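Local structure of transcriptional regulator, LuxR family (3MQQ) at residues R20-E25 with D55-I60; R95-D98 with A104-V107. The protein probably binds DNA to regulate transcription as a LuxR-family regulator, of which this chain is the PAS domain, crystallised with ethanol. All coordinates share one frame; numbering follows the deposited sequence. Where two conformers were deposited one is given.

Contact 1. Residues R20-E25 with D55-I60; sequences RDRVIE and DEFERI. With EOH (ethanol), chain H.
Beside the ethanol site of this PAS domain, Arg22, at the tip of a β-hairpin, stacks on Phe57, in the first turn of helix 54-71, and illustrates how one guanidinium can serve a ring, a carbonyl and an alcohol at once. Arg20 to Val23 form a type I' turn, the tight reversal that joins strands 15-20 and 23-27. From this turn Arg22 reaches across to the helix, its chain bent at chi3 (77°), while Phe57 swings in from the opposite direction. The two flat groups stack almost parallel, with planes 10° apart, and Arg22 CZ lies 3.7 Å from the centroid of the Phe57 ring, a cation-pi contact over the ring face. Phe57 CE1 in turn sits over the middle of the guanidinium. Around the edge of the same group, NH1 and NH2 of Arg22 grip Phe57 O end-on, at 3.1 and 3.3 Å. Both donors come from one face of that carbonyl, NH2 well above its plane. Phe57 thus holds the cation through both ring and backbone, which should restrict rotation of the guanidinium. Tyr51 OH is a second hydrogen-bond partner of the ethanol, which probably came from the crystallisation liquor. The straightest link is the remaining one: Arg22 NH1 donates to the ethanol O at 2.8 Å, with an N-H...O angle of 167°.

Contact 2. Residues R95-D98 with A104-V107; sequences RALD and AAGV. With NA (sodium ion), chain K.
Arg95 and Val107 form a hydrogen-bonded antiparallel pair near the loop end of the β-hairpin of strands 87-96 and 106-112, a worked example of backbone chemistry carrying a contact. The main-chain bonds come first: Arg95 N gives to Val107 O at 2.9 Å, and Val107 N returns a bond to Arg95 O at 3.0 Å. Next comes the non-hydrogen-bonded pair of Ala96 and Gly106, whose CA atoms approach to 4.1 Å. Beyond it Leu97 N meets Ala105 O at 3.0 Å, nearly straight at 175°. Ala105 O also has water 1 at 2.8 Å, and that water accepts from Asp98 N, extending the link past the strand end. Apolar contact is modest, limited to Leu97 CB against Ala105 CB at 4.3 Å. Metal coordination forms the third kind: Ala104 O binds the sodium ion at 2.7 Å, alongside water 2, Leu103 O and Ser19 OG. Within the fold, strand 106-112 lies between strand 87-96 and strand 15-20, the latter bonded to it through Gly106 and Ser19. Arg95 extends away from the pairing to Gly72 O, just beyond helix 54-71, and to Glu30 and Leu11 of the second subunit; Leu11 of that subunit also packs on Leu97 and Val107.

Overall arrangement
The contacts differ in chemistry as in place. Contact 1 lies near the surface and joins a hairpin turn to a helix through one charged side chain set against an aromatic ring and a backbone carbonyl, with ethanol bound beside it. Contact 2 is partly buried, lies within the sheet, and relies mainly on backbone pairing; several of its residues, Arg95 and Val107 on one sheet face among them, meet the second subunit, whereas no other chain of the assembly touches contact 1. Their centres are 13 Å apart, and both reach the same sheet. Asp21 OD1 packs on Ala104 CA, 3.5 Å away, and both contacts border the sodium site: Ala104 coordinates the ion, and Arg22 lies beside it.

Contact 1. Residues R20-E25 with D55-I60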
# COMPACT_ATOMS: atom_id res chain seq x y z
N ARG B 20 6.22 -0.60 -16.26
CA ARG B 20 7.46 -0.67 -17.05
C ARG B 20 7.47 0.56 -17.94
O ARG B 20 6.50 0.81 -18.65
CB ARG B 20 7.53 -1.97 -17.86
CG ARG B 20 8.82 -2.14 -18.62
CD ARG B 20 9.13 -3.62 -18.83
NE ARG B 20 8.25 -4.33 -19.77
CZ ARG B 20 7.59 -3.79 -20.80
NH1 ARG B 20 6.85 -4.58 -21.58
NH2 ARG B 20 7.63 -2.49 -21.06
N ASP B 21 8.55 1.34 -17.85
CA ASP B 21 8.69 2.60 -18.60
C ASP B 21 7.46 3.52 -18.52
O ASP B 21 7.03 4.11 -19.52
CB ASP B 21 9.08 2.29 -20.04
CG ASP B 21 10.33 1.42 -20.11
OD1 ASP B 21 11.19 1.53 -19.21
OD2 ASP B 21 10.44 0.65 -21.07
N ARG B 22 6.94 3.64 -17.31
CA ARG B 22 5.81 4.52 -16.98
C ARG B 22 4.51 4.08 -17.65
O ARG B 22 3.60 4.89 -17.83
CB ARG B 22 6.10 6.02 -17.22
CG ARG B 22 7.47 6.50 -16.71
CD ARG B 22 7.58 8.00 -16.82
NE ARG B 22 6.83 8.66 -15.76
CZ ARG B 22 6.66 9.98 -15.66
NH1 ARG B 22 5.95 10.50 -14.65
NH2 ARG B 22 7.18 10.77 -16.57
N VAL B 23 4.45 2.80 -18.04
CA VAL B 23 3.24 2.18 -18.55
C VAL B 23 2.73 1.16 -17.52
O VAL B 23 3.52 0.43 -16.91
CB VAL B 23 3.48 1.50 -19.89
CG1 VAL B 23 2.19 0.77 -20.38
CG2 VAL B 23 3.92 2.56 -20.91
N ILE B 24 1.41 1.11 -17.33
CA ILE B 24 0.80 0.15 -16.42
C ILE B 24 0.75 -1.23 -17.11
O ILE B 24 0.03 -1.39 -18.08
CB ILE B 24 -0.63 0.55 -16.10
CG1 ILE B 24 -0.67 1.91 -15.35
CG2 ILE B 24 -1.35 -0.57 -15.34
CD1 ILE B 24 -2.12 2.42 -15.15
N GLU B 25 1.53 -2.20 -16.62
CA GLU B 25 1.51 -3.54 -17.20
C GLU B 25 0.48 -4.44 -16.52
O GLU B 25 -0.09 -5.34 -17.15
CB GLU B 25 2.90 -4.18 -17.16
CG GLU B 25 3.98 -3.31 -17.76
CD GLU B 25 3.98 -3.35 -19.28
OE1 GLU B 25 4.82 -4.08 -19.84
OE2 GLU B 25 3.14 -2.68 -19.91
N ASP B 55 2.09 18.11 -18.92
CA ASP B 55 3.14 18.87 -18.23
C ASP B 55 3.39 18.34 -16.82
O ASP B 55 4.54 18.28 -16.36
CB ASP B 55 2.82 20.37 -18.20
CG ASP B 55 3.05 21.06 -19.55
OD1 ASP B 55 3.61 20.40 -20.46
OD2 ASP B 55 2.67 22.24 -19.70
N GLU B 56 2.30 17.99 -16.14
CA GLU B 56 2.39 17.43 -14.78
C GLU B 56 3.08 16.07 -14.78
O GLU B 56 3.96 15.80 -13.94
CB GLU B 56 1.00 17.31 -14.16
CG GLU B 56 0.45 18.63 -13.56
CD GLU B 56 1.28 19.19 -12.40
OE1 GLU B 56 0.97 18.89 -11.23
OE2 GLU B 56 2.26 19.94 -12.65
N PHE B 57 2.71 15.21 -15.73
CA PHE B 57 3.34 13.91 -15.89
C PHE B 57 4.86 14.11 -16.10
O PHE B 57 5.68 13.44 -15.47
CB PHE B 57 2.71 13.22 -17.10
CG PHE B 57 3.46 12.04 -17.64
CD1 PHE B 57 3.42 10.82 -16.99
CD2 PHE B 57 4.16 12.13 -18.86
CE1 PHE B 57 4.05 9.72 -17.52
CE2 PHE B 57 4.81 11.02 -19.41
CZ PHE B 57 4.77 9.81 -18.72
N GLU B 58 5.22 15.08 -16.94
CA GLU B 58 6.64 15.36 -17.21
C GLU B 58 7.34 15.89 -15.97
O GLU B 58 8.44 15.43 -15.64
CB GLU B 58 6.78 16.36 -18.37
N ARG B 59 6.70 16.85 -15.27
CA ARG B 59 7.29 17.51 -14.12
C ARG B 59 7.55 16.54 -12.98
O ARG B 59 8.66 16.50 -12.41
CB ARG B 59 6.42 18.67 -13.64
CG ARG B 59 7.01 19.43 -12.44
CD ARG B 59 6.04 20.49 -11.88
NE ARG B 59 4.84 19.91 -11.25
CZ ARG B 59 4.73 19.62 -9.95
NH1 ARG B 59 5.75 19.83 -9.12
NH2 ARG B 59 3.60 19.11 -9.48
N ILE B 60 6.53 15.77 -12.64
CA ILE B 60 6.64 14.86 -11.51
C ILE B 60 7.61 13.72 -11.82
O ILE B 60 8.30 13.24 -10.92
CB ILE B 60 5.23 14.40 -11.00
CG1 ILE B 60 4.46 15.64 -10.49
CG2 ILE B 60 5.37 13.37 -9.89
CD1 ILE B 60 2.97 15.44 -10.24
C1 EOH H . 5.04 7.52 -12.67
C2 EOH H . 6.14 7.13 -13.61
O EOH H . 4.53 8.78 -13.00

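Contact 2. Residues R95-D98 with A104-V107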
# COMPACT_ATOMS: atom_id res chain seq x y z
N ARG B 95 8.65 1.66 -5.86
CA ARG B 95 10.02 1.18 -5.84
C ARG B 95 10.37 0.58 -7.18
O ARG B 95 9.68 -0.32 -7.66
CB ARG B 95 10.24 0.14 -4.73
CG ARG B 95 11.73 -0.27 -4.68
CD ARG B 95 12.08 -1.02 -3.44
NE ARG B 95 12.47 -0.16 -2.33
CZ ARG B 95 12.00 -0.29 -1.09
NH1 ARG B 95 12.44 0.52 -0.13
NH2 ARG B 95 11.11 -1.24 -0.81
N ALA B 96 11.48 1.03 -7.74
CA ALA B 96 12.00 0.49 -9.00
C ALA B 96 12.71 -0.82 -8.73
O ALA B 96 13.35 -0.99 -7.70
CB ALA B 96 12.97 1.48 -9.64
N LEU B 97 12.61 -1.74 -9.69
CA LEU B 97 13.32 -2.99 -9.63
C LEU B 97 14.84 -2.76 -9.59
O LEU B 97 15.57 -3.51 -8.93
CB LEU B 97 12.92 -3.88 -10.81
CG LEU B 97 13.47 -5.30 -10.84
CD1 LEU B 97 12.96 -6.18 -9.68
CD2 LEU B 97 13.20 -5.95 -12.20
N ASP B 98 15.31 -1.72 -10.28
CA ASP B 98 16.71 -1.27 -10.24
C ASP B 98 16.68 0.24 -10.01
O ASP B 98 16.14 0.96 -10.85
CB ASP B 98 17.40 -1.59 -11.56
CG ASP B 98 18.89 -1.19 -11.58
OD1 ASP B 98 19.31 -0.28 -10.83
OD2 ASP B 98 19.65 -1.79 -12.36
N ALA B 104 11.87 2.67 -15.01
CA ALA B 104 11.68 1.39 -15.71
C ALA B 104 10.75 0.45 -14.90
O ALA B 104 9.78 0.92 -14.29
CB ALA B 104 13.06 0.72 -16.01
N ALA B 105 10.98 -0.86 -14.91
CA ALA B 105 10.07 -1.74 -14.18
C ALA B 105 10.00 -1.35 -12.70
O ALA B 105 11.02 -1.06 -12.08
CB ALA B 105 10.48 -3.21 -14.33
N GLY B 106 8.80 -1.32 -12.15
CA GLY B 106 8.68 -1.12 -10.71
C GLY B 106 7.30 -1.46 -10.19
O GLY B 106 6.41 -1.84 -10.95
N VAL B 107 7.17 -1.36 -8.87
CA VAL B 107 5.88 -1.55 -8.19
C VAL B 107 5.46 -0.19 -7.64
O VAL B 107 6.21 0.48 -6.95
CB VAL B 107 5.96 -2.63 -7.06
CG1 VAL B 107 4.55 -3.02 -6.52
CG2 VAL B 107 6.63 -3.88 -7.57
NA NA K . 7.66 2.47 -14.72
O HOH W 1 13.76 -0.55 -12.50
O HOH W 2 7.06 4.75 -13.40